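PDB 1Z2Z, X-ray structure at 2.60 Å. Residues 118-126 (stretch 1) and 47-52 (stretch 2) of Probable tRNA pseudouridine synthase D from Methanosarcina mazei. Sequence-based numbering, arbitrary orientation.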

ATOM      1  N   LEU A 118       9.042  15.669 -23.723  1.00 28.06           N
ATOM      2  CA  LEU A 118       8.928  16.726 -22.735  1.00 24.88           C
ATOM      3  C   LEU A 118      10.247  17.506 -22.813  1.00 22.86           C
ATOM      4  O   LEU A 118      10.256  18.724 -22.695  1.00 22.59           O
ATOM      5  CB  LEU A 118       8.671  16.156 -21.323  1.00 24.52           C
ATOM      6  CG  LEU A 118       7.305  15.467 -21.106  1.00 24.59           C
ATOM      7  CD1 LEU A 118       7.275  14.777 -19.761  1.00 23.61           C
ATOM      8  CD2 LEU A 118       6.170  16.461 -21.222  1.00 21.10           C
ATOM      9  N   GLY A 119      11.357  16.815 -23.058  1.00 20.64           N
ATOM     10  CA  GLY A 119      12.617  17.527 -23.159  1.00 19.92           C
ATOM     11  C   GLY A 119      13.785  16.608 -22.927  1.00 20.08           C
ATOM     12  O   GLY A 119      13.686  15.412 -23.191  1.00 18.24           O
ATOM     13  N   ARG A 120      14.897  17.147 -22.437  1.00 20.79           N
ATOM     14  CA  ARG A 120      16.063  16.302 -22.174  1.00 23.18           C
ATOM     15  C   ARG A 120      16.663  16.628 -20.809  1.00 23.69           C
ATOM     16  O   ARG A 120      16.313  17.624 -20.186  1.00 24.80           O
ATOM     17  CB  ARG A 120      17.122  16.477 -23.282  1.00 25.48           C
ATOM     18  CG  ARG A 120      16.639  16.111 -24.710  1.00 25.76           C
ATOM     19  CD  ARG A 120      17.779  16.126 -25.746  1.00 25.20           C
ATOM     20  NE  ARG A 120      18.749  15.076 -25.486  1.00 22.87           N
ATOM     21  CZ  ARG A 120      18.590  13.805 -25.837  1.00 24.26           C
ATOM     22  NH1 ARG A 120      19.524  12.908 -25.536  1.00 24.58           N
ATOM     23  NH2 ARG A 120      17.512  13.427 -26.506  1.00 25.51           N
ATOM     24  N   SER A 121      17.554  15.770 -20.340  1.00 24.76           N
ATOM     25  CA  SER A 121      18.198  15.971 -19.050  1.00 26.83           C
ATOM     26  C   SER A 121      19.403  15.056 -18.882  1.00 29.18           C
ATOM     27  O   SER A 121      19.446  13.944 -19.418  1.00 28.04           O
ATOM     28  CB  SER A 121      17.221  15.715 -17.900  1.00 26.47           C
ATOM     29  OG  SER A 121      17.947  15.470 -16.706  1.00 25.69           O
ATOM     30  N   ARG A 122      20.383  15.528 -18.123  1.00 31.64           N
ATOM     31  CA  ARG A 122      21.587  14.753 -17.879  1.00 33.32           C
ATOM     32  C   ARG A 122      21.247  13.667 -16.874  1.00 33.24           C
ATOM     33  O   ARG A 122      22.025  12.740 -16.665  1.00 33.71           O
ATOM     34  CB  ARG A 122      22.691  15.658 -17.315  1.00 37.88           C
ATOM     35  CG  ARG A 122      22.902  16.953 -18.099  1.00 42.66           C
ATOM     36  CD  ARG A 122      23.962  17.837 -17.463  1.00 46.13           C
ATOM     37  NE  ARG A 122      23.959  19.198 -18.000  1.00 51.36           N
ATOM     38  CZ  ARG A 122      24.192  19.517 -19.272  1.00 54.98           C
ATOM     39  NH1 ARG A 122      24.456  18.570 -20.167  1.00 53.88           N
ATOM     40  NH2 ARG A 122      24.151  20.792 -19.653  1.00 56.90           N
ATOM     41  N   LYS A 123      20.075  13.787 -16.252  1.00 31.97           N
ATOM     42  CA  LYS A 123      19.648  12.815 -15.250  1.00 31.49           C
ATOM     43  C   LYS A 123      18.468  11.968 -15.697  1.00 29.62           C
ATOM     44  O   LYS A 123      17.512  12.456 -16.300  1.00 30.29           O
ATOM     45  CB  LYS A 123      19.310  13.531 -13.926  1.00 34.37           C
ATOM     46  CG  LYS A 123      18.091  14.459 -13.980  1.00 35.87           C
ATOM     47  CD  LYS A 123      18.203  15.651 -13.013  1.00 37.16           C
ATOM     48  CE  LYS A 123      18.072  15.266 -11.534  1.00 41.01           C
ATOM     49  NZ  LYS A 123      16.687  14.849 -11.122  1.00 41.33           N
ATOM     50  N   SER A 124      18.563  10.683 -15.404  1.00 27.66           N
ATOM     51  CA  SER A 124      17.523   9.739 -15.746  1.00 26.92           C
ATOM     52  C   SER A 124      16.411   9.929 -14.748  1.00 26.70           C
ATOM     53  O   SER A 124      16.601  10.584 -13.722  1.00 27.37           O
ATOM     54  CB  SER A 124      18.039   8.329 -15.590  1.00 28.42           C
ATOM     55  OG  SER A 124      18.371   8.132 -14.230  1.00 27.67           O
ATOM     56  N   VAL A 125      15.263   9.325 -15.041  1.00 24.75           N
ATOM     57  CA  VAL A 125      14.090   9.404 -14.183  1.00 24.20           C
ATOM     58  C   VAL A 125      14.079   8.232 -13.200  1.00 24.18           C
ATOM     59  O   VAL A 125      13.762   7.107 -13.564  1.00 25.49           O
ATOM     60  CB  VAL A 125      12.817   9.417 -15.052  1.00 23.29           C
ATOM     61  CG1 VAL A 125      11.591   9.363 -14.184  1.00 25.51           C
ATOM     62  CG2 VAL A 125      12.786  10.686 -15.885  1.00 21.96           C
ATOM     63  N   GLU A 126      14.426   8.489 -11.945  1.00 24.37           N
ATOM     64  CA  GLU A 126      14.472   7.407 -10.963  1.00 24.47           C
ATOM     65  C   GLU A 126      13.176   7.206 -10.158  1.00 21.95           C
ATOM     66  O   GLU A 126      12.350   8.107 -10.044  1.00 19.01           O
ATOM     67  CB  GLU A 126      15.653   7.649 -10.016  1.00 27.35           C
ATOM     68  CG  GLU A 126      17.018   7.701 -10.693  1.00 29.78           C
ATOM     69  CD  GLU A 126      17.445   6.366 -11.281  1.00 34.06           C
ATOM     70  OE1 GLU A 126      17.326   5.335 -10.589  1.00 36.31           O
ATOM     71  OE2 GLU A 126      17.912   6.337 -12.442  1.00 38.70           O
TER
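Stretch 2 (47-52) GKYLIV

The carbonyl oxygen of Ile-51 takes two backbone hydrogen bonds from consecutive residues of stretch 1: Leu-118 N lies 2.6 Å from Ile-51 O and Gly-119 N lies 3.1 Å from the same Ile-51 O. In a regular strand successive amides point to opposite edges; here the psi of -36° at Leu-118 departs from extended geometry and brings the N-H of Leu-118 and of Gly-119 to the same acceptor. Gly-119 follows at 159/-152, angles that by themselves call for glycine.

Stretch 2 enters through a loop at Gly-47 and Lys-48 and becomes a strand from Tyr-49 to Val-52, all four residues in extended conformation. It runs antiparallel to the strand that includes Leu-118 to Arg-120, with 154° between the N-to-C directions and a closest axial approach of 4.6 Å. Gly-119 and Ile-51 form a hydrogen-bonded pair, CA to CA 5.1 Å, closed on its other side by Ile-51 N to Gly-119 O at 2.7 Å and a nearly straight 167°. Arg-120 and Leu-50 form the next, non-hydrogen-bonded pair, their CA atoms 4.6 Å apart; here Arg-120 CA comes within 3.1 Å of Tyr-49 O in a CA-H...O contact. That same Tyr-49 O accepts Ser-121 N at 3.0 Å.

Arg-120 and Leu-50 direct their side chains to one face of the sheet. The arginine, with chi1 m, chi2 t and chi3 p, brings its guanidinium back over stretch 2, where Tyr-49 C and Leu-50 CA lie over one of its faces. Gly-47 O sits near the guanidinium plane and receives two hydrogen bonds, from Arg-120 NE at 2.7 Å and from Arg-120 NH1 at 2.9 Å. This fork ties the loop before the strand to the side chain of stretch 1. Gly-47 itself packs directly on the backbone, its CA 3.6 Å from Ser-121 C and 3.8 Å from Arg-122 N; a CB here would point toward stretch 1 and clash with both Ser-121 C and Arg-122 N.

On the other face lie Tyr-49, Ile-51 and Ser-121. After Ser-121, Lys-123 N donates to Ser-121 OG at 2.8 Å, a side-chain bond within stretch 1 that spans Arg-122. The chain then passes the tyrosine ring. Arg-122 O approaches its edge, 3.5 Å from Tyr-49 CD2, whereas Ser-124 lies over a face: Ser-124 CB is 3.8 Å from the centroid of the Tyr-49 ring and 16° off the normal, a CH-pi contact. Ser-124 OG turns to its own stretch and donates to Glu-126 OE2 at 2.6 Å. Ile-51 adds apolar contacts with residues far apart along stretch 1, through Ile-51 CG2 to Leu-118 CD1 at 4.3 Å and Ile-51 CD1 to Val-125 CG2, also at 4.3 Å. Together the two stretches bury 729 Å², both sides summed.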

ATOM      1  N   GLY A  47      21.284  17.109 -22.576  1.00 31.43           N
ATOM      2  CA  GLY A  47      21.434  15.923 -21.748  1.00 30.08           C
ATOM      3  C   GLY A  47      21.339  14.662 -22.591  1.00 28.38           C
ATOM      4  O   GLY A  47      20.719  14.683 -23.649  1.00 29.15           O
ATOM      5  N   LYS A  48      21.940  13.567 -22.139  1.00 26.57           N
ATOM      6  CA  LYS A  48      21.904  12.326 -22.903  1.00 27.45           C
ATOM      7  C   LYS A  48      20.674  11.487 -22.592  1.00 26.54           C
ATOM      8  O   LYS A  48      20.623  10.311 -22.925  1.00 28.74           O
ATOM      9  CB  LYS A  48      23.176  11.511 -22.639  1.00 30.99           C
ATOM     10  CG  LYS A  48      23.295  10.969 -21.208  1.00 33.32           C
ATOM     11  CD  LYS A  48      24.753  10.735 -20.794  1.00 32.58           C
ATOM     12  CE  LYS A  48      24.875  10.308 -19.323  1.00 33.84           C
ATOM     13  NZ  LYS A  48      24.578   8.869 -19.059  1.00 30.97           N
ATOM     14  N   TYR A  49      19.684  12.103 -21.961  1.00 26.12           N
ATOM     15  CA  TYR A  49      18.448  11.425 -21.600  1.00 23.27           C
ATOM     16  C   TYR A  49      17.246  12.162 -22.208  1.00 20.94           C
ATOM     17  O   TYR A  49      17.064  13.372 -22.019  1.00 17.68           O
ATOM     18  CB  TYR A  49      18.335  11.347 -20.067  1.00 25.17           C
ATOM     19  CG  TYR A  49      19.123  10.208 -19.436  1.00 25.93           C
ATOM     20  CD1 TYR A  49      18.739   8.890 -19.644  1.00 26.02           C
ATOM     21  CD2 TYR A  49      20.256  10.444 -18.648  1.00 24.35           C
ATOM     22  CE1 TYR A  49      19.453   7.832 -19.095  1.00 26.98           C
ATOM     23  CE2 TYR A  49      20.983   9.378 -18.087  1.00 22.63           C
ATOM     24  CZ  TYR A  49      20.573   8.077 -18.320  1.00 25.72           C
ATOM     25  OH  TYR A  49      21.264   6.987 -17.826  1.00 28.33           O
ATOM     26  N   LEU A  50      16.439  11.423 -22.963  1.00 20.67           N
ATOM     27  CA  LEU A  50      15.265  11.997 -23.613  1.00 19.03           C
ATOM     28  C   LEU A  50      14.084  11.772 -22.684  1.00 15.67           C
ATOM     29  O   LEU A  50      13.830  10.644 -22.272  1.00 16.80           O
ATOM     30  CB  LEU A  50      15.044  11.313 -24.972  1.00 19.97           C
ATOM     31  CG  LEU A  50      14.128  12.008 -25.984  1.00 20.34           C
ATOM     32  CD1 LEU A  50      12.732  11.961 -25.467  1.00 21.13           C
ATOM     33  CD2 LEU A  50      14.562  13.444 -26.212  1.00 16.44           C
ATOM     34  N   ILE A  51      13.370  12.836 -22.347  1.00 13.30           N
ATOM     35  CA  ILE A  51      12.241  12.701 -21.431  1.00 15.29           C
ATOM     36  C   ILE A  51      10.889  12.785 -22.129  1.00 18.52           C
ATOM     37  O   ILE A  51      10.514  13.817 -22.715  1.00 20.92           O
ATOM     38  CB  ILE A  51      12.256  13.766 -20.307  1.00 11.91           C
ATOM     39  CG1 ILE A  51      13.680  13.981 -19.760  1.00  4.61           C
ATOM     40  CG2 ILE A  51      11.315  13.313 -19.220  1.00 12.51           C
ATOM     41  CD1 ILE A  51      14.398  12.713 -19.297  1.00  1.00           C
ATOM     42  N   VAL A  52      10.140  11.701 -21.997  1.00 19.53           N
ATOM     43  CA  VAL A  52       8.849  11.560 -22.644  1.00 21.18           C
ATOM     44  C   VAL A  52       7.671  11.303 -21.728  1.00 20.56           C
ATOM     45  O   VAL A  52       7.794  10.624 -20.711  1.00 19.84           O
ATOM     46  CB  VAL A  52       8.913  10.392 -23.644  1.00 23.16           C
ATOM     47  CG1 VAL A  52       7.719  10.435 -24.569  1.00 27.27           C
ATOM     48  CG2 VAL A  52      10.212  10.449 -24.427  1.00 21.00           C
TER